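Local structure of CurJ (Moorea producens 3L, 5TZ6) at residues E70-D75 with K138-A144; K210-H214 with F248-S253. The protein is the dehydratase of a polyketide synthase module and probably carries out vinylogous dehydration in curacin biosynthesis, here in an inactive mutant form. The protein carries 1 engineered substitution. Residues are numbered along the deposited sequence.

Contact 1: residues E70-D75 with K138-A144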
loop_
_atom_site.group_PDB
_atom_site.type_symbol
_atom_site.label_atom_id
_atom_site.label_comp_id
_atom_site.label_asym_id
_atom_site.label_seq_id
_atom_site.Cartn_x
_atom_site.Cartn_y
_atom_site.Cartn_z
ATOM N N GLU A 70 -22.096 8.045 8.886
ATOM C CA GLU A 70 -22.583 9.101 8.009
ATOM C C GLU A 70 -21.409 9.928 7.503
ATOM O O GLU A 70 -20.549 10.339 8.287
ATOM C CB GLU A 70 -23.565 10.017 8.745
ATOM C CG GLU A 70 -24.863 9.364 9.203
ATOM C CD GLU A 70 -24.758 8.738 10.584
ATOM O OE1 GLU A 70 -23.750 8.978 11.283
ATOM O OE2 GLU A 70 -25.694 8.008 10.972
ATOM N N CYS A 71 -21.366 10.173 6.197
ATOM C CA CYS A 71 -20.339 11.054 5.668
ATOM C C CYS A 71 -20.848 11.734 4.404
ATOM O O CYS A 71 -21.905 11.398 3.866
ATOM C CB CYS A 71 -19.036 10.299 5.413
ATOM S SG CYS A 71 -19.073 9.305 3.954
ATOM N N GLN A 72 -20.072 12.703 3.935
ATOM C CA GLN A 72 -20.486 13.547 2.830
ATOM C C GLN A 72 -19.302 13.822 1.920
ATOM O O GLN A 72 -18.165 13.989 2.382
ATOM C CB GLN A 72 -21.079 14.870 3.324
ATOM C CG GLN A 72 -20.117 15.716 4.129
ATOM C CD GLN A 72 -20.768 16.970 4.680
ATOM O OE1 GLN A 72 -21.994 17.090 4.701
ATOM N NE2 GLN A 72 -19.948 17.908 5.141
ATOM N N ILE A 73 -19.591 13.826 0.620
ATOM C CA ILE A 73 -18.642 14.126 -0.440
ATOM C C ILE A 73 -19.139 15.388 -1.127
ATOM O O ILE A 73 -20.290 15.437 -1.570
ATOM C CB ILE A 73 -18.552 12.961 -1.441
ATOM C CG1 ILE A 73 -18.497 11.632 -0.680
ATOM C CG2 ILE A 73 -17.359 13.149 -2.379
ATOM C CD1 ILE A 73 -18.607 10.409 -1.560
ATOM N N GLU A 74 -18.284 16.395 -1.232
ATOM C CA GLU A 74 -18.703 17.701 -1.714
ATOM C C GLU A 74 -17.838 18.152 -2.881
ATOM O O GLU A 74 -16.684 17.737 -3.025
ATOM C CB GLU A 74 -18.659 18.766 -0.607
ATOM C CG GLU A 74 -19.737 18.629 0.440
ATOM C CD GLU A 74 -19.463 19.490 1.654
ATOM O OE1 GLU A 74 -18.503 19.192 2.395
ATOM O OE2 GLU A 74 -20.193 20.484 1.856
ATOM N N ASP A 75 -18.419 19.016 -3.710
ATOM C CA ASP A 75 -17.744 19.587 -4.870
ATOM C C ASP A 75 -17.064 18.505 -5.703
ATOM O O ASP A 75 -15.865 18.562 -5.991
ATOM C CB ASP A 75 -16.750 20.657 -4.427
ATOM C CG ASP A 75 -17.401 21.711 -3.558
ATOM O OD1 ASP A 75 -18.582 22.038 -3.808
ATOM O OD2 ASP A 75 -16.742 22.202 -2.615
ATOM N N LYS A 138 -14.084 16.837 -2.051
ATOM C CA LYS A 138 -13.855 16.956 -0.620
ATOM C C LYS A 138 -14.675 15.902 0.116
ATOM O O LYS A 138 -15.748 15.505 -0.332
ATOM C CB LYS A 138 -14.207 18.380 -0.153
ATOM C CG LYS A 138 -14.472 18.572 1.320
ATOM C CD LYS A 138 -14.212 20.022 1.696
ATOM C CE LYS A 138 -15.088 20.964 0.871
ATOM N NZ LYS A 138 -16.322 21.393 1.578
ATOM N N LEU A 139 -14.161 15.442 1.250
ATOM C CA LEU A 139 -14.714 14.275 1.926
ATOM C C LEU A 139 -14.640 14.495 3.425
ATOM O O LEU A 139 -13.557 14.747 3.955
ATOM C CB LEU A 139 -13.940 13.015 1.529
ATOM C CG LEU A 139 -14.205 11.717 2.278
ATOM C CD1 LEU A 139 -15.628 11.259 2.028
ATOM C CD2 LEU A 139 -13.198 10.669 1.832
ATOM N N SER A 140 -15.771 14.388 4.115
ATOM C CA SER A 140 -15.742 14.630 5.548
ATOM C C SER A 140 -16.887 13.885 6.211
ATOM O O SER A 140 -17.830 13.441 5.556
ATOM C CB SER A 140 -15.848 16.121 5.882
ATOM O OG SER A 140 -17.135 16.624 5.556
ATOM N N VAL A 141 -16.807 13.787 7.539
ATOM C CA VAL A 141 -17.890 13.171 8.288
ATOM C C VAL A 141 -19.133 14.049 8.193
ATOM O O VAL A 141 -19.072 15.243 7.876
ATOM C CB VAL A 141 -17.481 12.933 9.752
ATOM C CG1 VAL A 141 -18.513 12.074 10.464
ATOM C CG2 VAL A 141 -16.110 12.281 9.817
ATOM N N ALA A 142 -20.282 13.436 8.431
ATOM C CA ALA A 142 -21.539 14.156 8.465
ATOM C C ALA A 142 -22.339 13.641 9.648
ATOM O O ALA A 142 -21.912 12.730 10.367
ATOM C CB ALA A 142 -22.313 13.996 7.153
ATOM N N ASN A 143 -23.502 14.238 9.858
ATOM C CA ASN A 143 -24.420 13.857 10.917
ATOM C C ASN A 143 -25.708 13.302 10.320
ATOM O O ASN A 143 -25.981 13.440 9.123
ATOM C CB ASN A 143 -24.706 15.044 11.842
ATOM C CG ASN A 143 -24.747 16.358 11.097
ATOM O OD1 ASN A 143 -25.692 16.642 10.365
ATOM N ND2 ASN A 143 -23.708 17.171 11.275
ATOM N N ALA A 144 -26.489 12.647 11.172
ATOM C CA ALA A 144 -27.745 12.060 10.739
ATOM C C ALA A 144 -28.797 13.149 10.580
ATOM O O ALA A 144 -28.771 14.171 11.268
ATOM C CB ALA A 144 -28.222 11.005 11.736
#
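Gln72 lays its side chain over Ser140, NE2 donating to Ser140 OG at 3.1 Å, on one face of an antiparallel strand pair in the double hotdog fold of the dehydratase. The axes of strands 71-74 and 138-141 approach to 4.7 Å and run at 161°. Gln72-Ser140 and Glu74-Lys138 are hydrogen-bonded pairs: Gln72 N reaches Ser140 O at 2.9 Å and Ser140 N reaches Gln72 O at 3.0 Å, Glu74 N reaches Lys138 O at 2.8 Å and Lys138 N reaches Glu74 O at 2.9 Å. Cys71-Val141 and Ile73-Leu139 are non-hydrogen-bonded pairs. A further backbone bond runs from Ala142 N to Glu70 O at 3.1 Å. The two faces differ in chemistry. Ile73 and Leu139 project together, with Ile73 CG1 4.0 Å from Leu139 CD1; Ile73 also meets Leu58 and Leu59 of helix 51-65, the central hotdog helix around which the sheet curls. Gln72, Ser140, Glu74 and Lys138 make the other face polar, and Gln72 and Glu74 there also touch Lys247 on strand 239-250. The Lys138 chain bends so that NZ lies 3.2 Å from Glu74 OE1, a salt bridge whose hydrogen bond is weak.

Contact 2: residues K210-H214 with F248-S253; sequences KYQLH and FTFYNS
Segment 210-214 is an irregular loop leading into helix 215-223, whereas 248-250 is the end of a β-strand that passes into loop at 251-253. No strand pairing joins them; the nearest CA atoms are those of Gln212 and Ser253, 5.2 Å apart. Gln212 has phi/psi of -65/-60° and Leu213 -137/117°, and His214 takes the N-cap position, its ND1 bonded to Thr216 N. Phe248 (-116/121°) and Phe250 (-102/121°), two apart on the strand, both direct CA-to-CB toward the loop; chi1 is t in each. Tyr251 (-95/-58°) leaves the extended course, and Ser253 (-83/147°) again points CA-to-CB toward the loop. Gln212 (chi1 m, chi2 p) sets CB over a face of the Phe250 ring, a CH-pi contact 3.9 Å from the centroid and 28° off the normal, while OE1 bonds to His9 NE2. Leu213 (m, t) has CG 3.7 Å from Phe250 CD1, and Leu213 CD1 lies 3.9 Å from Phe248 CZ, at that ring's edge. Ser253, chi1 t, donates from OG to Gln212 O at 2.5 Å. The contact seats a pre-helix loop against aromatics of a hotdog strand; its chemistry implies a mainly apolar, buried junction with one short hydroxyl-to-carbonyl bond.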
loop_
_atom_site.group_PDB
_atom_site.type_symbol
_atom_site.label_atom_id
_atom_site.label_comp_id
_atom_site.label_asym_id
_atom_site.label_seq_id
_atom_site.Cartn_x
_atom_site.Cartn_y
_atom_site.Cartn_z
ATOM N N LYS A 210 -21.436 -6.035 2.086
ATOM C CA LYS A 210 -20.129 -5.458 2.369
ATOM C C LYS A 210 -19.984 -4.045 1.824
ATOM O O LYS A 210 -19.095 -3.312 2.270
ATOM C CB LYS A 210 -19.024 -6.347 1.789
ATOM C CG LYS A 210 -18.219 -7.123 2.825
ATOM C CD LYS A 210 -19.011 -8.283 3.401
ATOM C CE LYS A 210 -18.114 -9.222 4.192
ATOM N NZ LYS A 210 -17.314 -8.505 5.225
ATOM N N TYR A 211 -20.836 -3.648 0.883
ATOM C CA TYR A 211 -20.798 -2.303 0.333
ATOM C C TYR A 211 -21.594 -1.340 1.203
ATOM O O TYR A 211 -22.635 -1.699 1.760
ATOM C CB TYR A 211 -21.380 -2.282 -1.081
ATOM C CG TYR A 211 -20.554 -2.955 -2.157
ATOM C CD1 TYR A 211 -20.684 -4.314 -2.409
ATOM C CD2 TYR A 211 -19.679 -2.223 -2.953
ATOM C CE1 TYR A 211 -19.946 -4.931 -3.408
ATOM C CE2 TYR A 211 -18.935 -2.835 -3.953
ATOM C CZ TYR A 211 -19.074 -4.188 -4.176
ATOM O OH TYR A 211 -18.342 -4.804 -5.169
ATOM N N GLN A 212 -21.104 -0.104 1.312
ATOM C CA GLN A 212 -21.952 0.972 1.813
ATOM C C GLN A 212 -23.103 1.234 0.845
ATOM O O GLN A 212 -24.280 1.116 1.207
ATOM C CB GLN A 212 -21.131 2.246 2.040
ATOM C CG GLN A 212 -20.249 2.235 3.284
ATOM C CD GLN A 212 -19.223 1.123 3.274
ATOM O OE1 GLN A 212 -18.429 1.007 2.343
ATOM N NE2 GLN A 212 -19.229 0.300 4.318
ATOM N N LEU A 213 -22.773 1.607 -0.390
ATOM C CA LEU A 213 -23.733 1.725 -1.481
ATOM C C LEU A 213 -23.105 1.119 -2.722
ATOM O O LEU A 213 -22.073 1.605 -3.195
ATOM C CB LEU A 213 -24.129 3.179 -1.751
ATOM C CG LEU A 213 -25.046 3.886 -0.762
ATOM C CD1 LEU A 213 -25.425 5.248 -1.310
ATOM C CD2 LEU A 213 -26.288 3.048 -0.490
ATOM N N HIS A 214 -23.718 0.061 -3.236
ATOM C CA HIS A 214 -23.183 -0.612 -4.404
ATOM C C HIS A 214 -23.048 0.375 -5.561
ATOM O O HIS A 214 -23.920 1.234 -5.752
ATOM C CB HIS A 214 -24.087 -1.776 -4.808
ATOM C CG HIS A 214 -23.412 -2.796 -5.672
ATOM N ND1 HIS A 214 -23.254 -2.632 -7.031
ATOM C CD2 HIS A 214 -22.859 -3.996 -5.371
ATOM C CE1 HIS A 214 -22.629 -3.685 -7.530
ATOM N NE2 HIS A 214 -22.379 -4.528 -6.544
ATOM N N PHE A 248 -23.049 14.926 -1.736
ATOM C CA PHE A 248 -23.589 13.576 -1.645
ATOM C C PHE A 248 -23.415 13.080 -0.214
ATOM O O PHE A 248 -22.288 12.964 0.272
ATOM C CB PHE A 248 -22.868 12.649 -2.625
ATOM C CG PHE A 248 -23.441 11.261 -2.689
ATOM C CD1 PHE A 248 -23.297 10.383 -1.629
ATOM C CD2 PHE A 248 -24.098 10.825 -3.828
ATOM C CE1 PHE A 248 -23.820 9.108 -1.691
ATOM C CE2 PHE A 248 -24.620 9.547 -3.901
ATOM C CZ PHE A 248 -24.481 8.687 -2.828
ATOM N N THR A 249 -24.514 12.743 0.447
ATOM C CA THR A 249 -24.477 12.294 1.830
ATOM C C THR A 249 -24.923 10.841 1.920
ATOM O O THR A 249 -26.001 10.481 1.430
ATOM C CB THR A 249 -25.348 13.174 2.729
ATOM O OG1 THR A 249 -24.983 14.546 2.548
ATOM C CG2 THR A 249 -25.165 12.788 4.195
ATOM N N PHE A 250 -24.076 10.020 2.528
ATOM C CA PHE A 250 -24.385 8.643 2.871
ATOM C C PHE A 250 -24.692 8.583 4.362
ATOM O O PHE A 250 -23.852 8.963 5.188
ATOM C CB PHE A 250 -23.212 7.729 2.521
ATOM C CG PHE A 250 -23.350 6.323 3.040
ATOM C CD1 PHE A 250 -24.244 5.428 2.462
ATOM C CD2 PHE A 250 -22.583 5.896 4.111
ATOM C CE1 PHE A 250 -24.357 4.129 2.947
ATOM C CE2 PHE A 250 -22.697 4.603 4.602
ATOM C CZ PHE A 250 -23.586 3.720 4.019
ATOM N N TYR A 251 -25.895 8.120 4.700
ATOM C CA TYR A 251 -26.348 8.012 6.085
ATOM C C TYR A 251 -26.114 6.616 6.656
ATOM O O TYR A 251 -25.432 6.466 7.672
ATOM C CB TYR A 251 -27.829 8.402 6.177
ATOM C CG TYR A 251 -28.079 9.834 5.771
ATOM C CD1 TYR A 251 -27.955 10.866 6.690
ATOM C CD2 TYR A 251 -28.408 10.159 4.462
ATOM C CE1 TYR A 251 -28.168 12.179 6.325
ATOM C CE2 TYR A 251 -28.625 11.473 4.083
ATOM C CZ TYR A 251 -28.505 12.477 5.017
ATOM O OH TYR A 251 -28.717 13.783 4.649
ATOM N N ASN A 252 -26.677 5.588 6.026
ATOM C CA ASN A 252 -26.473 4.215 6.468
ATOM C C ASN A 252 -26.867 3.266 5.345
ATOM O O ASN A 252 -27.692 3.604 4.494
ATOM C CB ASN A 252 -27.271 3.906 7.743
ATOM C CG ASN A 252 -28.760 4.150 7.574
ATOM O OD1 ASN A 252 -29.295 5.145 8.068
ATOM N ND2 ASN A 252 -29.437 3.246 6.872
ATOM N N SER A 253 -26.272 2.077 5.356
ATOM C CA SER A 253 -26.556 1.083 4.331
ATOM C C SER A 253 -27.825 0.314 4.685
ATOM O O SER A 253 -28.130 0.083 5.857
ATOM C CB SER A 253 -25.376 0.123 4.172
ATOM O OG SER A 253 -25.339 -0.431 2.868
#

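Both segments of contact 1 precede those of contact 2 in the sequence, yet the centres of the two contacts are only about 11 Å apart. They share one antiparallel sheet, in which strand 71-77 sits between strands 132-141 and 239-250. Probable hydrogen bonds from Phe248 N to Ile73 O (2.8 Å) and from Phe250 N to Cys71 O (2.9 Å) stitch the contacts together directly. Helix 51-65 also meets both, Leu59 touching Cys71, Ile73 and Phe250. Since strand 71-77 belongs to the first hotdog and strand 239-250 to the second, this seam makes the sheet continuous across the double hotdog. The side chain of Phe248 remains about 12 Å from the bound ligand.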